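Local coordinates for glycosyl hydrolase family 88 (Pedobacter heparinus, PDB 3WIW), which probably releases unsaturated glucuronyl residues from heparin-derived oligosaccharides by hydrolysis, as a family 88 glycoside hydrolase built on an alpha6/alpha6-barrel, at residues N55-L67 with Y366-D378. Numbering follows the deposited sequence.
Sequences NPRSVNPDGTVRL and YNSEIDTPLNYAD
Arg57 takes hold of Glu369 side-on, with one nitrogen for each carboxylate oxygen. Arg57 NE donates to Glu369 OE2 on its syn side, at 2.8 Å. Arg57 NH2 meets Glu369 OE1 almost head-on, with an N-H...O angle of 177°. The fit is not coplanar: guanidinium and carboxylate planes stand 42° apart, and OE1 is approached from above the carboxylate plane. Arg57 is extended from CG to NE, with CG anti to the backbone N (chi1 175°). Ser58 OG supplies a second donor to Glu369 OE2, at 2.6 Å and from the anti side; together with the two Arg57 bonds this should hold the carboxylate's rotation. Arg66 NH1 sits above one face of the Arg57 guanidinium, offset toward its rim; Arg66 NH2 lies 3.7 Å from Glu369 OE2, a long, purely electrostatic pairing, yet one that would help offset two closely placed positive charges. With an alanine at Glu369, the arginine pair is likely to lose the carboxylate it shares, and Ser58 OG its acceptor, Asp72 remaining to Arg57 alone.

Beyond this network, Thr372 OG1 accepts from Val59 N at 2.9 Å and donates to Pro373 O. Val59 CG2 lies against Pro373 CG. At the other end, Asn375 ND2 donates to Pro56 O (3.0 Å) and its backbone N to Arg57 O, tying the first turn of helix 375-392 to strand 55-59. That strand pairs antiparallel with strand 65-68, Arg57 and Ser58 forming a classic bulge opposite Arg66. The hairpin is thereby joined to the barrel's C-terminal helix, with Asp72 salt-bridging Arg57 NH1 and helix 77-89 packing against Pro56 and Asn375.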
loop_
_atom_site.group_PDB
_atom_site.type_symbol
_atom_site.label_atom_id
_atom_site.label_comp_id
_atom_site.label_asym_id
_atom_site.label_seq_id
_atom_site.Cartn_x
_atom_site.Cartn_y
_atom_site.Cartn_z
ATOM N N ASN A 55 15.706 -3.324 -6.770
ATOM C CA ASN A 55 15.048 -2.058 -6.500
ATOM C C ASN A 55 15.382 -1.481 -5.138
ATOM O O ASN A 55 15.588 -2.222 -4.180
ATOM C CB ASN A 55 13.547 -2.246 -6.652
ATOM C CG ASN A 55 13.182 -2.597 -8.065
ATOM O OD1 ASN A 55 13.380 -1.783 -8.969
ATOM N ND2 ASN A 55 12.738 -3.825 -8.287
ATOM N N PRO A 56 15.442 -0.150 -5.033
ATOM C CA PRO A 56 15.719 0.436 -3.713
ATOM C C PRO A 56 14.561 0.185 -2.756
ATOM O O PRO A 56 13.403 0.411 -3.120
ATOM C CB PRO A 56 15.868 1.923 -4.037
ATOM C CG PRO A 56 15.029 2.135 -5.238
ATOM C CD PRO A 56 15.183 0.878 -6.060
ATOM N N ARG A 57 14.878 -0.289 -1.548
ATOM C CA ARG A 57 13.861 -0.588 -0.549
ATOM C C ARG A 57 13.885 0.339 0.670
ATOM O O ARG A 57 12.872 0.914 1.027
ATOM C CB ARG A 57 13.971 -2.043 -0.085
ATOM C CG ARG A 57 13.020 -2.388 1.055
ATOM C CD ARG A 57 13.016 -3.888 1.378
ATOM N NE ARG A 57 12.454 -4.138 2.695
ATOM C CZ ARG A 57 11.910 -5.273 3.118
ATOM N NH1 ARG A 57 11.740 -6.300 2.271
ATOM N NH2 ARG A 57 11.485 -5.362 4.383
ATOM N N SER A 58 15.030 0.449 1.333
ATOM C CA SER A 58 15.123 1.237 2.551
ATOM C C SER A 58 16.580 1.610 2.775
ATOM O O SER A 58 17.458 1.219 1.997
ATOM C CB SER A 58 14.557 0.479 3.761
ATOM O OG SER A 58 15.251 -0.742 3.973
ATOM N N VAL A 59 16.849 2.372 3.834
ATOM C CA VAL A 59 18.211 2.770 4.147
ATOM C C VAL A 59 18.623 2.100 5.457
ATOM O O VAL A 59 17.951 2.239 6.478
ATOM C CB VAL A 59 18.325 4.297 4.225
ATOM C CG1 VAL A 59 19.747 4.717 4.648
ATOM C CG2 VAL A 59 17.974 4.922 2.879
ATOM N N ASN A 60 19.712 1.341 5.407
ATOM C CA ASN A 60 20.244 0.642 6.574
ATOM C C ASN A 60 20.799 1.608 7.610
ATOM O O ASN A 60 21.136 2.746 7.266
ATOM C CB ASN A 60 21.367 -0.277 6.113
ATOM C CG ASN A 60 20.867 -1.386 5.213
ATOM O OD1 ASN A 60 19.799 -1.971 5.461
ATOM N ND2 ASN A 60 21.609 -1.669 4.145
ATOM N N PRO A 61 20.907 1.166 8.882
ATOM C CA PRO A 61 21.489 2.000 9.940
ATOM C C PRO A 61 22.850 2.587 9.561
ATOM O O PRO A 61 23.145 3.701 9.982
ATOM C CB PRO A 61 21.630 1.021 11.113
ATOM C CG PRO A 61 20.486 0.060 10.906
ATOM C CD PRO A 61 20.348 -0.094 9.417
ATOM N N ASP A 62 23.645 1.871 8.763
ATOM C CA ASP A 62 24.956 2.387 8.352
ATOM C C ASP A 62 24.920 3.343 7.155
ATOM O O ASP A 62 25.961 3.796 6.692
ATOM C CB ASP A 62 25.976 1.255 8.118
ATOM C CG ASP A 62 25.668 0.397 6.878
ATOM O OD1 ASP A 62 24.688 0.658 6.138
ATOM O OD2 ASP A 62 26.442 -0.559 6.630
ATOM N N GLY A 63 23.729 3.631 6.647
ATOM C CA GLY A 63 23.567 4.586 5.564
ATOM C C GLY A 63 23.495 3.981 4.175
ATOM O O GLY A 63 23.127 4.669 3.228
ATOM N N THR A 64 23.850 2.704 4.048
ATOM C CA THR A 64 23.772 2.008 2.756
ATOM C C THR A 64 22.323 1.647 2.395
ATOM O O THR A 64 21.428 1.649 3.248
ATOM C CB THR A 64 24.636 0.728 2.745
ATOM O OG1 THR A 64 24.154 -0.171 3.753
ATOM C CG2 THR A 64 26.119 1.042 2.984
ATOM N N VAL A 65 22.086 1.322 1.134
ATOM C CA VAL A 65 20.726 1.064 0.680
ATOM C C VAL A 65 20.427 -0.432 0.657
ATOM O O VAL A 65 21.199 -1.227 0.097
ATOM C CB VAL A 65 20.490 1.657 -0.713
ATOM C CG1 VAL A 65 19.078 1.349 -1.177
ATOM C CG2 VAL A 65 20.728 3.153 -0.696
ATOM N N ARG A 66 19.336 -0.822 1.307
ATOM C CA ARG A 66 18.822 -2.187 1.198
ATOM C C ARG A 66 18.075 -2.306 -0.111
ATOM O O ARG A 66 17.200 -1.492 -0.405
ATOM C CB ARG A 66 17.887 -2.516 2.357
ATOM C CG ARG A 66 17.266 -3.887 2.252
ATOM C CD ARG A 66 16.483 -4.246 3.500
ATOM N NE ARG A 66 15.802 -5.526 3.328
ATOM C CZ ARG A 66 15.131 -6.150 4.286
ATOM N NH1 ARG A 66 14.541 -7.307 4.035
ATOM N NH2 ARG A 66 15.074 -5.625 5.499
ATOM N N LEU A 67 18.422 -3.325 -0.893
ATOM C CA LEU A 67 17.830 -3.548 -2.210
ATOM C C LEU A 67 16.824 -4.704 -2.193
ATOM O O LEU A 67 16.947 -5.640 -1.387
ATOM C CB LEU A 67 18.927 -3.824 -3.262
ATOM C CG LEU A 67 20.005 -2.744 -3.388
ATOM C CD1 LEU A 67 21.118 -3.195 -4.301
ATOM C CD2 LEU A 67 19.371 -1.448 -3.884
ATOM N N TYR A 366 11.113 -6.218 15.681
ATOM C CA TYR A 366 12.148 -7.046 15.059
ATOM C C TYR A 366 13.431 -6.234 14.874
ATOM O O TYR A 366 14.402 -6.733 14.286
ATOM C CB TYR A 366 11.657 -7.607 13.713
ATOM C CG TYR A 366 10.492 -8.574 13.844
ATOM C CD1 TYR A 366 9.191 -8.107 14.055
ATOM C CD2 TYR A 366 10.687 -9.956 13.740
ATOM C CE1 TYR A 366 8.129 -8.975 14.199
ATOM C CE2 TYR A 366 9.611 -10.835 13.860
ATOM C CZ TYR A 366 8.336 -10.334 14.080
ATOM O OH TYR A 366 7.267 -11.199 14.209
ATOM N N ASN A 367 13.445 -4.998 15.389
ATOM C CA ASN A 367 14.560 -4.081 15.151
ATOM C C ASN A 367 14.855 -3.962 13.656
ATOM O O ASN A 367 16.016 -3.990 13.220
ATOM C CB ASN A 367 15.823 -4.523 15.908
ATOM C CG ASN A 367 16.898 -3.463 15.895
ATOM O OD1 ASN A 367 16.596 -2.269 15.785
ATOM N ND2 ASN A 367 18.164 -3.885 15.981
ATOM N N SER A 368 13.798 -3.815 12.861
ATOM C CA SER A 368 13.934 -3.848 11.414
ATOM C C SER A 368 13.347 -2.595 10.797
ATOM O O SER A 368 12.159 -2.293 10.982
ATOM C CB SER A 368 13.229 -5.082 10.866
ATOM O OG SER A 368 13.356 -5.139 9.462
ATOM N N GLU A 369 14.184 -1.871 10.053
ATOM C CA GLU A 369 13.732 -0.701 9.299
ATOM C C GLU A 369 13.007 0.306 10.184
ATOM O O GLU A 369 11.912 0.769 9.864
ATOM C CB GLU A 369 12.876 -1.143 8.090
ATOM C CG GLU A 369 13.704 -1.912 7.039
ATOM C CD GLU A 369 12.900 -2.486 5.890
ATOM O OE1 GLU A 369 11.786 -2.989 6.128
ATOM O OE2 GLU A 369 13.369 -2.437 4.724
ATOM N N ILE A 370 13.634 0.669 11.293
ATOM C CA ILE A 370 13.038 1.649 12.184
ATOM C C ILE A 370 13.516 3.041 11.798
ATOM O O ILE A 370 14.715 3.333 11.852
ATOM C CB ILE A 370 13.389 1.391 13.663
ATOM C CG1 ILE A 370 12.924 -0.009 14.101
ATOM C CG2 ILE A 370 12.760 2.471 14.540
ATOM C CD1 ILE A 370 13.496 -0.428 15.464
ATOM N N ASP A 371 12.571 3.897 11.417
ATOM C CA ASP A 371 12.837 5.315 11.125
ATOM C C ASP A 371 13.729 5.458 9.892
ATOM O O ASP A 371 14.827 6.002 9.954
ATOM C CB ASP A 371 13.393 6.093 12.349
ATOM C CG ASP A 371 13.333 7.585 12.140
ATOM O OD1 ASP A 371 12.702 8.036 11.179
ATOM O OD2 ASP A 371 13.926 8.341 12.912
ATOM N N THR A 372 13.240 4.959 8.761
ATOM C CA THR A 372 13.956 4.930 7.495
ATOM C C THR A 372 12.954 5.231 6.392
ATOM O O THR A 372 11.758 4.949 6.539
ATOM C CB THR A 372 14.552 3.480 7.194
ATOM O OG1 THR A 372 14.981 3.389 5.822
ATOM C CG2 THR A 372 13.513 2.397 7.350
ATOM N N PRO A 373 13.424 5.795 5.272
ATOM C CA PRO A 373 12.561 5.743 4.093
ATOM C C PRO A 373 12.226 4.300 3.709
ATOM O O PRO A 373 12.998 3.373 3.973
ATOM C CB PRO A 373 13.441 6.333 2.997
ATOM C CG PRO A 373 14.817 6.033 3.442
ATOM C CD PRO A 373 14.774 6.274 4.932
ATOM N N LEU A 374 11.062 4.120 3.093
ATOM C CA LEU A 374 10.647 2.835 2.562
ATOM C C LEU A 374 9.993 3.060 1.222
ATOM O O LEU A 374 9.213 4.004 1.033
ATOM C CB LEU A 374 9.700 2.145 3.538
ATOM C CG LEU A 374 10.417 1.180 4.521
ATOM C CD1 LEU A 374 9.568 0.903 5.748
ATOM C CD2 LEU A 374 10.720 -0.130 3.745
ATOM N N ASN A 375 10.305 2.186 0.269
ATOM C CA ASN A 375 9.796 2.356 -1.079
ATOM C C ASN A 375 8.265 2.439 -1.168
ATOM O O ASN A 375 7.730 3.248 -1.940
ATOM C CB ASN A 375 10.396 1.315 -2.029
ATOM C CG ASN A 375 10.160 -0.142 -1.600
ATOM O OD1 ASN A 375 9.334 -0.451 -0.718
ATOM N ND2 ASN A 375 10.891 -1.058 -2.243
ATOM N N TYR A 376 7.544 1.706 -0.324
ATOM C CA TYR A 376 6.086 1.784 -0.389
ATOM C C TYR A 376 5.518 3.057 0.213
ATOM O O TYR A 376 4.443 3.495 -0.200
ATOM C CB TYR A 376 5.393 0.555 0.185
ATOM C CG TYR A 376 5.864 0.092 1.554
ATOM C CD1 TYR A 376 5.290 0.594 2.730
ATOM C CD2 TYR A 376 6.852 -0.891 1.672
ATOM C CE1 TYR A 376 5.696 0.143 3.976
ATOM C CE2 TYR A 376 7.267 -1.370 2.921
ATOM C CZ TYR A 376 6.677 -0.842 4.070
ATOM O OH TYR A 376 7.034 -1.295 5.322
ATOM N N ALA A 377 6.227 3.686 1.157
ATOM C CA ALA A 377 5.788 5.015 1.618
ATOM C C ALA A 377 5.791 5.975 0.438
ATOM O O ALA A 377 4.839 6.735 0.239
ATOM C CB ALA A 377 6.666 5.529 2.715
ATOM N N ASP A 378 6.834 5.916 -0.386
ATOM C CA ASP A 378 6.920 6.818 -1.530
ATOM C C ASP A 378 5.810 6.527 -2.553
ATOM O O ASP A 378 5.223 7.476 -3.106
ATOM C CB ASP A 378 8.275 6.711 -2.234
ATOM C CG ASP A 378 9.444 7.189 -1.390
ATOM O OD1 ASP A 378 9.249 7.724 -0.280
ATOM O OD2 ASP A 378 10.591 7.077 -1.873
#